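Local atomic coordinates of hypothetical protein AGR_pAT_315 (Agrobacterium tumefaciens str. C58, PDB entry 1VQY), a protein that is of unknown function but belongs to the NIPSNAP family, whose members are expected to share the ferredoxin-like fold of dimeric alpha/beta barrel proteins. Residues 24-29 against 96-101; 28-33 against 61-66; 35-40 against 92-97; 40-45 against 65-70; 80-83 against 87-90. One frame throughout, in Å; residues are numbered along the deposited sequence.

From the N terminus, strand 14-22 leads into helix 27-46, where four of the contacts open, at its start or along it. Contact 1 (24-29 with 96-101) spans most of the chain and brings the start of this helix to the turn before strand 99-109. Contact 2 (28-33 with 61-66) closes on strand 62-69 and lays the helix on the sheet. Contact 3 (35-40 with 92-97) crosses contact 2 in chain order and joins helix 27-46 to helix 86-96. Contact 4 (40-45 with 65-70) returns to strand 62-69, within the spans of contacts 1 and 3. Contact 5 (80-83 with 87-90) is the most local. It lies within the same spans and pairs helices 72-84 and 86-96.

Contact 1 of 5, residues 24-29 against 96-101; sequences GGKMQE and SVLIES
The flat group of this contact is the carboxylate of E29, and its neighbour is a methyl group of L98. No aromatic ring takes part and nothing stacks. OE2 of E29 comes within 4.0 Å of L98 CD2. CD of the carboxylate is 4.1 Å from the same methyl, and CG of E29 touches the other one, L98 CD1, at 4.0 Å. K26, in the loop just before the helix, meets the same leucine. CB, CG and CD of K26 all lie near L98 CD2, and the bend at chi2 (-63°) brings K26 CD nearest, 3.8 Å from that methyl. Both long side chains cross the leucine at about a right angle.

L98 sits in a type I turn from S96 to I99, between helix 86-96 and strand 99-109. It is buried, and it also packs on Y30 and L33 of helix 27-46. A water bridges the two segments: it donates to V97 O at 2.6 Å and accepts a weak bond from K26 NZ.

No direct hydrogen bond crosses the contact. Its chemistry is largely apolar: K26 covers the leucine with its carbon chain, E29 with CB, CG and one side of its carboxylate, while the lysine amine turns to water.

Contact 2 of 5, residues 28-33 against 61-66; sequences QEYLKL and SQVIHM
This is a buried contact of a helix on a beta-sheet, in which Y30 of helix 27-46 lies against V63 and H65 of strand 62-69. It belongs to the layer where the helices of this ferredoxin-like fold cover one face of the antiparallel sheet. Y30 and V63 approach from opposite directions. The tyrosine carries CG anti to its own amide nitrogen (chi1 178°), and this sends the ring from the helix down to the strand. One ring atom does most of the touching. Y30 CE1 is 3.8 Å from V63 CG2 and 3.9 Å from V63 CG1, and so meets both branches of the valine. Y30 CD1 also lies near V63 CG2, at 4.0 Å. CG2 comes to the ring obliquely.

Beyond the valine, the phenol oxygen of Y30 reaches the imidazole. Y30 OH lies 4.0 Å from H65 NE2, which is contact and not a hydrogen bond. The polar ends are served by others: Y30 OH bonds to Y52 OH, and H65 ND1 pairs with W67.

Around the pair, H65 stacks on Y52 of strand 49-55 and meets Y20 of strand 14-22 edge to face. On the helical side, L95 of helix 86-96 packs on Y30, so this ring lies among two helices and three adjacent strands.

Contact 3 of 5, residues 35-40 against 92-97; sequences REEGIA and IPRLSV
E37 and R94 form a salt bridge between helices 27-46 and 86-96, at the surface of the helical layer of this ferredoxin-like fold. Both terminal nitrogens of the arginine grip a single carboxylate oxygen end-on. R94 NH2 donates to E37 OE1 at 3.0 Å, with an N-H...O angle of 151°. The second donor, R94 NH1, reaches the same oxygen, E37 OE1, at 3.2 Å and is less straight. Both meet it on the syn side, and OE1 lies at the edge of the guanidinium, near its plane. The second oxygen, E37 OE2, takes a longer, weak bond from R94 NH1. The two flat groups are turned 34° from each other. The third nitrogen, R94 NE, bonds to A90 O in its own helix. This second anchor would limit how far the head group can swing.

The glutamate leaves a wider, pi-type turn at 35-38. On the other helix the chain bends at R94 chi3 (-91°) to bring the guanidinium across. The next residue, L95, packs on Y30 and V34 of helix 27-46.

Helix 86-96 is kinked around P93, which has no N-H to give; R94 N also lacks its bond to the turn before. The turn that holds P93 is closed by two bonds: I92 O accepts from S96 N at 2.8 Å and from S96 OG at 2.7 Å, the hydroxyl lying above the carbonyl plane.

Contact 4 of 5, residues 40-45 against 65-70; sequences AIQAPI and HMWGYA
Q42 and W67 meet because their first torsions aim both side chains into the helix-sheet interface. CG of Q42 is anti to the backbone N (chi1 -160°), and the chain runs on extended. W67 has CG anti to its carbonyl carbon (chi1 -62°), which points the indole at the helix. The contact packs helix 27-46 on strand 62-69, a helix-on-sheet layer of the ferredoxin-like fold.

The glutamine touches the benzene part of the indole with its whole outer half. Q42 CD and W67 CZ2 are 3.6 Å apart, and Q42 CG lies 3.7 Å from W67 CH2. The side chains cross at about a right angle, with the amide plane 56° from the ring plane. This is an oblique contact, not a stack. A43 closes on the rim of the same ring: its CA is at the edge, 4.0 Å from W67 CZ3.

I39 and L46 of the same helix also pack on W67, and W88 of helix 86-96 packs on Q42. The buried indole nitrogen has its partner within the strand. W67 NE1 donates to H65 ND1 at 3.0 Å, nearly straight and close to the planes of both rings.

Contact 5 of 5, residues 80-83 against 87-90; sequences GKLA and RWQA
L82 and W88 are paired across the short turn between helices 72-84 and 86-96, with CA atoms 6.7 Å apart, as far as those of A83 and Q89. The helices follow directly on one another along the chain, so this is a local helix-helix contact.

The leucine lies over one face of the indole. Its CG sits 3.6 Å from the centroid of the W88 five-membered ring, almost exactly on the ring normal, which makes a CH-pi contact. The branches spread from there across the fused bond. L82 CD1 is 3.4 Å from W88 CD2, and L82 CD2 lies over W88 CE2 at 3.7 Å. The tryptophan gets there with CG anti to its amide nitrogen (chi1 -170°), which turns the ring to helix 72-84. The backbone of L82 also comes close, with its O 3.3 Å from W88 CD1.

A polar tie joins the pair next along. Q89 NE2 donates to A83 O at 2.9 Å, with an N-H...O angle of 152°. The donor lies in the carbonyl plane, on a lone pair. The Q89 chain is extended beyond CG, which carries the amide back to helix 72-84.

D85, in the turn, accepts a hydrogen bond from W88 N through OD1. F91 meets the W88 ring at an angle from the next turn of helix 86-96. Helix 27-46 borders the buried side, where I45 packs on L82 and Q42 on W88, placing this helix pair beside the helix that rests on the sheet.

Contact 1 of 5, residues 24-29 against 96-101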
# COMPACT_ATOMS: atom_id res chain seq x y z
N GLY B 24 6.84 -17.71 0.30
CA GLY B 24 6.42 -18.63 -0.74
C GLY B 24 7.00 -20.01 -0.54
O GLY B 24 8.19 -20.16 -0.24
N GLY B 25 6.15 -21.03 -0.68
CA GLY B 25 6.58 -22.41 -0.48
C GLY B 25 6.55 -22.89 0.96
O GLY B 25 6.81 -24.07 1.21
N LYS B 26 6.18 -22.02 1.90
CA LYS B 26 6.27 -22.33 3.35
C LYS B 26 4.93 -22.52 4.08
O LYS B 26 4.91 -22.87 5.25
CB LYS B 26 7.13 -21.26 4.05
CG LYS B 26 8.53 -21.12 3.44
CD LYS B 26 9.35 -22.42 3.60
CE LYS B 26 10.71 -22.33 2.96
NZ LYS B 26 11.52 -21.24 3.58
N MSE B 27 3.82 -22.35 3.38
CA MSE B 27 2.51 -22.44 4.04
C MSE B 27 2.28 -23.73 4.81
O MSE B 27 1.81 -23.69 5.94
CB MSE B 27 1.34 -22.20 3.07
CG MSE B 27 -0.06 -22.02 3.77
SE MSE B 27 -0.01 -20.72 5.22
CE MSE B 27 0.03 -19.23 4.10
N GLN B 28 2.57 -24.87 4.19
CA GLN B 28 2.32 -26.15 4.85
C GLN B 28 3.26 -26.40 6.02
O GLN B 28 2.90 -27.06 6.99
CB GLN B 28 2.38 -27.32 3.86
CG GLN B 28 1.28 -27.28 2.78
CD GLN B 28 -0.13 -27.15 3.36
OE1 GLN B 28 -0.53 -27.94 4.22
NE2 GLN B 28 -0.87 -26.14 2.89
N GLU B 29 4.48 -25.87 5.93
CA GLU B 29 5.44 -25.96 7.03
C GLU B 29 5.01 -25.07 8.20
O GLU B 29 5.00 -25.50 9.35
CB GLU B 29 6.83 -25.57 6.52
CG GLU B 29 7.98 -25.94 7.44
CD GLU B 29 9.34 -25.50 6.89
OE1 GLU B 29 9.47 -25.32 5.65
OE2 GLU B 29 10.28 -25.31 7.70
N SER B 96 8.92 -17.95 13.27
CA SER B 96 9.18 -16.56 12.85
C SER B 96 10.02 -16.44 11.60
O SER B 96 9.88 -15.48 10.86
CB SER B 96 9.90 -15.81 13.97
OG SER B 96 9.10 -15.76 15.12
N VAL B 97 10.93 -17.38 11.39
CA VAL B 97 11.75 -17.39 10.18
C VAL B 97 10.93 -17.64 8.89
O VAL B 97 11.38 -17.34 7.79
CB VAL B 97 12.91 -18.41 10.29
CG1 VAL B 97 12.39 -19.82 10.27
CG2 VAL B 97 13.92 -18.19 9.14
N LEU B 98 9.72 -18.19 9.03
CA LEU B 98 8.88 -18.49 7.87
C LEU B 98 7.97 -17.32 7.50
O LEU B 98 7.26 -17.39 6.49
CB LEU B 98 8.01 -19.70 8.16
CG LEU B 98 8.69 -21.05 8.43
CD1 LEU B 98 7.62 -22.11 8.62
CD2 LEU B 98 9.61 -21.42 7.29
N ILE B 99 7.99 -16.27 8.32
CA ILE B 99 7.09 -15.12 8.19
C ILE B 99 7.80 -14.00 7.44
O ILE B 99 8.87 -13.56 7.85
CB ILE B 99 6.60 -14.62 9.59
CG1 ILE B 99 5.81 -15.73 10.29
CG2 ILE B 99 5.71 -13.39 9.44
CD1 ILE B 99 5.58 -15.53 11.75
N GLU B 100 7.21 -13.57 6.32
CA GLU B 100 7.75 -12.47 5.53
C GLU B 100 7.33 -11.12 6.14
O GLU B 100 8.15 -10.23 6.29
CB GLU B 100 7.26 -12.58 4.07
CG GLU B 100 7.87 -11.53 3.07
CD GLU B 100 6.81 -10.82 2.18
OE1 GLU B 100 6.25 -11.46 1.25
OE2 GLU B 100 6.53 -9.61 2.41
N SER B 101 6.06 -10.97 6.47
CA SER B 101 5.53 -9.74 7.07
C SER B 101 4.49 -10.07 8.10
O SER B 101 3.89 -11.13 8.08
CB SER B 101 4.84 -8.87 6.02
OG SER B 101 5.75 -8.46 5.04
O HOH W 1 11.77 -19.10 5.87

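Contact 2 of 5, residues 28-33 against 61-66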
# COMPACT_ATOMS: atom_id res chain seq x y z
N GLN B 28 2.57 -24.87 4.19
CA GLN B 28 2.32 -26.15 4.85
C GLN B 28 3.26 -26.40 6.02
O GLN B 28 2.90 -27.06 6.99
CB GLN B 28 2.38 -27.32 3.86
CG GLN B 28 1.28 -27.28 2.78
CD GLN B 28 -0.13 -27.15 3.36
OE1 GLN B 28 -0.53 -27.94 4.22
NE2 GLN B 28 -0.87 -26.14 2.89
N GLU B 29 4.48 -25.87 5.93
CA GLU B 29 5.44 -25.96 7.03
C GLU B 29 5.01 -25.07 8.20
O GLU B 29 5.00 -25.50 9.35
CB GLU B 29 6.83 -25.57 6.52
CG GLU B 29 7.98 -25.94 7.44
CD GLU B 29 9.34 -25.50 6.89
OE1 GLU B 29 9.47 -25.32 5.65
OE2 GLU B 29 10.28 -25.31 7.70
N TYR B 30 4.63 -23.83 7.89
CA TYR B 30 4.05 -22.91 8.88
C TYR B 30 2.89 -23.56 9.61
O TYR B 30 2.87 -23.63 10.83
CB TYR B 30 3.55 -21.61 8.22
CG TYR B 30 2.92 -20.68 9.21
CD1 TYR B 30 1.55 -20.81 9.53
CD2 TYR B 30 3.66 -19.70 9.86
CE1 TYR B 30 0.95 -19.96 10.46
CE2 TYR B 30 3.07 -18.85 10.80
CZ TYR B 30 1.72 -19.00 11.10
OH TYR B 30 1.09 -18.19 12.03
N LEU B 31 1.91 -24.04 8.83
CA LEU B 31 0.73 -24.69 9.36
C LEU B 31 1.02 -25.91 10.23
O LEU B 31 0.36 -26.13 11.25
CB LEU B 31 -0.18 -25.10 8.21
CG LEU B 31 -0.94 -23.95 7.56
CD1 LEU B 31 -1.81 -24.52 6.44
CD2 LEU B 31 -1.78 -23.13 8.60
N LYS B 32 2.00 -26.71 9.80
CA LYS B 32 2.34 -27.95 10.47
C LYS B 32 2.94 -27.66 11.84
O LYS B 32 2.61 -28.33 12.81
CB LYS B 32 3.33 -28.77 9.63
CG LYS B 32 3.77 -30.05 10.33
CD LYS B 32 4.81 -30.85 9.55
CE LYS B 32 4.76 -32.31 10.00
NZ LYS B 32 5.80 -33.15 9.37
N LEU B 33 3.84 -26.69 11.89
CA LEU B 33 4.38 -26.25 13.17
C LEU B 33 3.30 -25.80 14.15
O LEU B 33 3.33 -26.17 15.32
CB LEU B 33 5.38 -25.11 12.96
CG LEU B 33 6.75 -25.61 12.50
CD1 LEU B 33 7.54 -24.44 11.95
CD2 LEU B 33 7.48 -26.30 13.64
N SER B 61 -0.75 -16.45 0.31
CA SER B 61 0.27 -16.86 1.27
C SER B 61 0.09 -16.06 2.57
O SER B 61 1.06 -15.62 3.20
CB SER B 61 1.67 -16.74 0.67
OG SER B 61 2.48 -17.85 1.06
N GLN B 62 -1.17 -15.93 2.96
CA GLN B 62 -1.61 -15.08 4.05
C GLN B 62 -2.26 -15.94 5.13
O GLN B 62 -3.18 -16.71 4.84
CB GLN B 62 -2.64 -14.03 3.56
CG GLN B 62 -3.14 -13.11 4.66
CD GLN B 62 -4.12 -12.03 4.20
OE1 GLN B 62 -5.27 -12.31 3.82
NE2 GLN B 62 -3.70 -10.76 4.32
N VAL B 63 -1.82 -15.79 6.38
CA VAL B 63 -2.50 -16.37 7.54
C VAL B 63 -3.19 -15.26 8.36
O VAL B 63 -2.68 -14.17 8.46
CB VAL B 63 -1.49 -17.13 8.42
CG1 VAL B 63 -2.17 -17.69 9.63
CG2 VAL B 63 -0.88 -18.26 7.65
N ILE B 64 -4.33 -15.55 8.96
CA ILE B 64 -5.03 -14.57 9.83
C ILE B 64 -5.53 -15.29 11.07
O ILE B 64 -6.23 -16.30 10.95
CB ILE B 64 -6.26 -13.96 9.11
CG1 ILE B 64 -5.82 -13.10 7.92
CG2 ILE B 64 -7.13 -13.12 10.08
CD1 ILE B 64 -6.97 -12.69 7.01
N HIS B 65 -5.17 -14.79 12.25
CA HIS B 65 -5.71 -15.37 13.50
C HIS B 65 -6.23 -14.31 14.47
O HIS B 65 -5.67 -13.22 14.58
CB HIS B 65 -4.74 -16.33 14.19
CG HIS B 65 -3.30 -15.91 14.16
ND1 HIS B 65 -2.58 -15.64 15.31
CD2 HIS B 65 -2.43 -15.77 13.13
CE1 HIS B 65 -1.34 -15.33 14.99
NE2 HIS B 65 -1.22 -15.40 13.67
N MSE B 66 -7.32 -14.66 15.15
CA MSE B 66 -7.99 -13.75 16.07
C MSE B 66 -7.99 -14.26 17.49
O MSE B 66 -8.23 -15.44 17.74
CB MSE B 66 -9.42 -13.51 15.62
CG MSE B 66 -9.57 -12.31 14.70
SE MSE B 66 -11.28 -12.45 13.74
CE MSE B 66 -11.31 -10.74 12.96

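Contact 3 of 5, residues 35-40 against 92-97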
# COMPACT_ATOMS: atom_id res chain seq x y z
N ARG B 35 -0.10 -26.41 13.99
CA ARG B 35 -0.96 -27.58 14.25
C ARG B 35 -0.38 -28.51 15.32
O ARG B 35 -1.04 -28.82 16.33
CB ARG B 35 -1.17 -28.38 12.95
CG ARG B 35 -2.07 -29.62 13.09
CD ARG B 35 -2.40 -30.29 11.76
NE ARG B 35 -2.96 -29.32 10.81
CZ ARG B 35 -2.32 -28.82 9.75
NH1 ARG B 35 -1.08 -29.18 9.42
NH2 ARG B 35 -2.93 -27.93 9.00
N GLU B 36 0.87 -28.93 15.10
CA GLU B 36 1.51 -29.98 15.88
C GLU B 36 2.16 -29.53 17.19
O GLU B 36 2.32 -30.35 18.10
CB GLU B 36 2.54 -30.67 15.01
CG GLU B 36 1.95 -31.36 13.77
CD GLU B 36 2.94 -32.28 13.07
OE1 GLU B 36 4.13 -32.29 13.43
OE2 GLU B 36 2.53 -33.01 12.14
N GLU B 37 2.54 -28.26 17.30
CA GLU B 37 3.22 -27.75 18.50
C GLU B 37 2.66 -26.44 19.05
O GLU B 37 2.30 -26.36 20.22
CB GLU B 37 4.71 -27.57 18.21
CG GLU B 37 5.41 -28.88 17.97
CD GLU B 37 6.85 -28.71 17.53
OE1 GLU B 37 7.64 -28.09 18.29
OE2 GLU B 37 7.18 -29.23 16.44
N GLY B 38 2.59 -25.41 18.20
CA GLY B 38 2.44 -24.04 18.68
C GLY B 38 1.13 -23.68 19.34
O GLY B 38 1.12 -23.03 20.38
N ILE B 39 0.03 -24.12 18.74
CA ILE B 39 -1.29 -23.77 19.24
C ILE B 39 -1.59 -24.45 20.60
O ILE B 39 -2.33 -23.91 21.43
CB ILE B 39 -2.38 -24.06 18.15
CG1 ILE B 39 -3.48 -22.98 18.16
CG2 ILE B 39 -2.99 -25.49 18.30
CD1 ILE B 39 -2.99 -21.57 18.04
N ALA B 40 -0.97 -25.61 20.83
CA ALA B 40 -1.08 -26.31 22.12
C ALA B 40 -0.37 -25.56 23.27
O ALA B 40 -0.77 -25.69 24.44
CB ALA B 40 -0.55 -27.75 22.01
N ILE B 92 9.08 -20.47 18.85
CA ILE B 92 8.82 -19.26 18.08
C ILE B 92 9.91 -18.85 17.04
O ILE B 92 9.57 -18.31 15.98
CB ILE B 92 8.43 -18.07 19.02
CG1 ILE B 92 7.95 -16.85 18.22
CG2 ILE B 92 9.56 -17.69 19.92
CD1 ILE B 92 6.75 -17.13 17.30
N PRO B 93 11.20 -19.15 17.31
CA PRO B 93 12.19 -18.84 16.29
C PRO B 93 12.01 -19.68 15.02
O PRO B 93 12.36 -19.23 13.94
CB PRO B 93 13.53 -19.18 16.96
CG PRO B 93 13.24 -19.33 18.41
CD PRO B 93 11.82 -19.78 18.48
N ARG B 94 11.50 -20.90 15.15
CA ARG B 94 11.32 -21.76 13.99
C ARG B 94 10.12 -21.32 13.17
O ARG B 94 10.06 -21.57 11.97
CB ARG B 94 11.10 -23.21 14.41
CG ARG B 94 12.29 -23.86 15.06
CD ARG B 94 11.96 -25.30 15.38
NE ARG B 94 11.39 -25.42 16.72
CZ ARG B 94 10.46 -26.31 17.08
NH1 ARG B 94 9.94 -27.17 16.20
NH2 ARG B 94 10.05 -26.34 18.35
N LEU B 95 9.15 -20.71 13.84
CA LEU B 95 7.99 -20.19 13.15
C LEU B 95 8.29 -18.83 12.51
O LEU B 95 7.95 -18.59 11.35
CB LEU B 95 6.83 -20.05 14.12
CG LEU B 95 5.50 -19.81 13.42
CD1 LEU B 95 5.03 -21.08 12.70
CD2 LEU B 95 4.47 -19.33 14.43
N SER B 96 8.92 -17.95 13.27
CA SER B 96 9.18 -16.56 12.85
C SER B 96 10.02 -16.44 11.60
O SER B 96 9.88 -15.48 10.86
CB SER B 96 9.90 -15.81 13.97
OG SER B 96 9.10 -15.76 15.12
N VAL B 97 10.93 -17.38 11.39
CA VAL B 97 11.75 -17.39 10.18
C VAL B 97 10.93 -17.64 8.89
O VAL B 97 11.38 -17.34 7.79
CB VAL B 97 12.91 -18.41 10.29
CG1 VAL B 97 12.39 -19.82 10.27
CG2 VAL B 97 13.92 -18.19 9.14

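Contact 4 of 5, residues 40-45 against 65-70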
# COMPACT_ATOMS: atom_id res chain seq x y z
N ALA B 40 -0.97 -25.61 20.83
CA ALA B 40 -1.08 -26.31 22.12
C ALA B 40 -0.37 -25.56 23.27
O ALA B 40 -0.77 -25.69 24.44
CB ALA B 40 -0.55 -27.75 22.01
N ILE B 41 0.66 -24.79 22.94
CA ILE B 41 1.34 -23.92 23.89
C ILE B 41 0.63 -22.59 24.02
O ILE B 41 0.27 -22.15 25.10
CB ILE B 41 2.78 -23.61 23.43
CG1 ILE B 41 3.58 -24.90 23.29
CG2 ILE B 41 3.47 -22.65 24.42
CD1 ILE B 41 4.84 -24.77 22.47
N GLN B 42 0.43 -21.95 22.86
CA GLN B 42 -0.11 -20.61 22.72
C GLN B 42 -1.51 -20.42 23.34
O GLN B 42 -1.72 -19.50 24.14
CB GLN B 42 -0.14 -20.27 21.21
CG GLN B 42 -0.21 -18.80 20.86
CD GLN B 42 0.03 -18.53 19.37
OE1 GLN B 42 -0.33 -19.33 18.50
NE2 GLN B 42 0.64 -17.38 19.06
N ALA B 43 -2.46 -21.29 23.00
CA ALA B 43 -3.89 -21.02 23.29
C ALA B 43 -4.24 -21.02 24.78
O ALA B 43 -4.91 -20.09 25.25
CB ALA B 43 -4.82 -21.97 22.52
N PRO B 44 -3.81 -22.05 25.54
CA PRO B 44 -4.06 -22.07 26.97
C PRO B 44 -3.61 -20.81 27.71
O PRO B 44 -4.24 -20.43 28.72
CB PRO B 44 -3.24 -23.28 27.44
CG PRO B 44 -3.19 -24.17 26.26
CD PRO B 44 -3.07 -23.25 25.10
N ILE B 45 -2.52 -20.21 27.22
CA ILE B 45 -1.88 -19.06 27.85
C ILE B 45 -2.58 -17.77 27.47
O ILE B 45 -2.97 -16.99 28.33
CB ILE B 45 -0.38 -18.96 27.45
CG1 ILE B 45 0.39 -20.15 28.03
CG2 ILE B 45 0.24 -17.68 27.96
CD1 ILE B 45 1.88 -20.16 27.71
N HIS B 65 -5.17 -14.79 12.25
CA HIS B 65 -5.71 -15.37 13.50
C HIS B 65 -6.23 -14.31 14.47
O HIS B 65 -5.67 -13.22 14.58
CB HIS B 65 -4.74 -16.33 14.19
CG HIS B 65 -3.30 -15.91 14.16
ND1 HIS B 65 -2.58 -15.64 15.31
CD2 HIS B 65 -2.43 -15.77 13.13
CE1 HIS B 65 -1.34 -15.33 14.99
NE2 HIS B 65 -1.22 -15.40 13.67
N MSE B 66 -7.32 -14.66 15.15
CA MSE B 66 -7.99 -13.75 16.07
C MSE B 66 -7.99 -14.26 17.49
O MSE B 66 -8.23 -15.44 17.74
CB MSE B 66 -9.42 -13.51 15.62
CG MSE B 66 -9.57 -12.31 14.70
SE MSE B 66 -11.28 -12.45 13.74
CE MSE B 66 -11.31 -10.74 12.96
N TRP B 67 -7.74 -13.33 18.41
CA TRP B 67 -7.60 -13.63 19.83
C TRP B 67 -8.45 -12.70 20.66
O TRP B 67 -8.38 -11.49 20.47
CB TRP B 67 -6.15 -13.46 20.25
CG TRP B 67 -5.22 -14.41 19.53
CD1 TRP B 67 -4.57 -14.17 18.37
CD2 TRP B 67 -4.87 -15.75 19.92
NE1 TRP B 67 -3.83 -15.27 18.01
CE2 TRP B 67 -3.99 -16.25 18.94
CE3 TRP B 67 -5.22 -16.57 21.00
CZ2 TRP B 67 -3.43 -17.53 19.02
CZ3 TRP B 67 -4.69 -17.84 21.07
CH2 TRP B 67 -3.79 -18.31 20.09
N GLY B 68 -9.24 -13.29 21.58
CA GLY B 68 -10.11 -12.54 22.47
C GLY B 68 -9.39 -12.23 23.76
O GLY B 68 -8.70 -13.11 24.30
N TYR B 69 -9.52 -10.99 24.23
CA TYR B 69 -8.99 -10.58 25.53
C TYR B 69 -9.98 -9.69 26.28
O TYR B 69 -10.87 -9.08 25.68
CB TYR B 69 -7.67 -9.82 25.38
CG TYR B 69 -6.52 -10.60 24.82
CD1 TYR B 69 -5.80 -11.48 25.61
CD2 TYR B 69 -6.13 -10.43 23.50
CE1 TYR B 69 -4.72 -12.19 25.10
CE2 TYR B 69 -5.06 -11.14 22.98
CZ TYR B 69 -4.36 -12.01 23.79
OH TYR B 69 -3.29 -12.71 23.25
N ALA B 70 -9.81 -9.62 27.60
CA ALA B 70 -10.71 -8.83 28.44
C ALA B 70 -10.35 -7.34 28.40
O ALA B 70 -11.24 -6.48 28.43
CB ALA B 70 -10.70 -9.34 29.88

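Contact 5 of 5, residues 80-83 against 87-90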
# COMPACT_ATOMS: atom_id res chain seq x y z
N GLY B 80 3.06 -11.53 27.68
CA GLY B 80 4.31 -11.57 28.45
C GLY B 80 4.61 -12.93 29.07
O GLY B 80 5.77 -13.33 29.17
N LYS B 81 3.55 -13.62 29.51
CA LYS B 81 3.67 -15.01 29.99
C LYS B 81 4.07 -15.92 28.86
O LYS B 81 4.84 -16.86 29.05
CB LYS B 81 2.35 -15.52 30.60
CG LYS B 81 2.01 -14.96 31.97
N LEU B 82 3.55 -15.65 27.66
CA LEU B 82 3.87 -16.49 26.51
C LEU B 82 5.35 -16.33 26.13
O LEU B 82 6.04 -17.31 25.89
CB LEU B 82 2.95 -16.17 25.34
CG LEU B 82 3.24 -16.97 24.07
CD1 LEU B 82 3.02 -18.47 24.29
CD2 LEU B 82 2.39 -16.44 22.91
N ALA B 83 5.81 -15.09 26.06
CA ALA B 83 7.20 -14.81 25.73
C ALA B 83 8.13 -15.49 26.74
O ALA B 83 9.23 -15.93 26.41
CB ALA B 83 7.44 -13.29 25.73
N ARG B 87 8.86 -23.61 26.41
CA ARG B 87 8.48 -24.30 25.18
C ARG B 87 8.28 -23.31 24.03
O ARG B 87 8.73 -23.55 22.92
CB ARG B 87 7.20 -25.12 25.39
CG ARG B 87 7.28 -26.27 26.42
CD ARG B 87 5.89 -26.84 26.74
NE ARG B 87 5.00 -25.80 27.27
CZ ARG B 87 3.66 -25.86 27.32
NH1 ARG B 87 3.01 -26.94 26.86
NH2 ARG B 87 2.97 -24.84 27.82
N TRP B 88 7.63 -22.18 24.32
CA TRP B 88 7.45 -21.13 23.32
C TRP B 88 8.79 -20.58 22.83
O TRP B 88 8.98 -20.37 21.64
CB TRP B 88 6.57 -19.99 23.85
CG TRP B 88 6.15 -19.00 22.81
CD1 TRP B 88 6.60 -17.73 22.68
CD2 TRP B 88 5.22 -19.21 21.74
NE1 TRP B 88 6.00 -17.11 21.59
CE2 TRP B 88 5.15 -18.00 21.00
CE3 TRP B 88 4.43 -20.29 21.33
CZ2 TRP B 88 4.33 -17.85 19.88
CZ3 TRP B 88 3.60 -20.13 20.22
CH2 TRP B 88 3.57 -18.92 19.51
N GLN B 89 9.72 -20.37 23.75
CA GLN B 89 11.01 -19.77 23.39
C GLN B 89 11.76 -20.65 22.39
O GLN B 89 12.43 -20.13 21.48
CB GLN B 89 11.85 -19.51 24.63
CG GLN B 89 11.36 -18.28 25.40
CD GLN B 89 12.10 -18.07 26.71
OE1 GLN B 89 12.95 -18.89 27.10
NE2 GLN B 89 11.77 -16.98 27.41
N ALA B 90 11.63 -21.96 22.57
CA ALA B 90 12.19 -22.93 21.64
C ALA B 90 11.37 -23.05 20.33
O ALA B 90 11.91 -23.43 19.29
CB ALA B 90 12.32 -24.30 22.33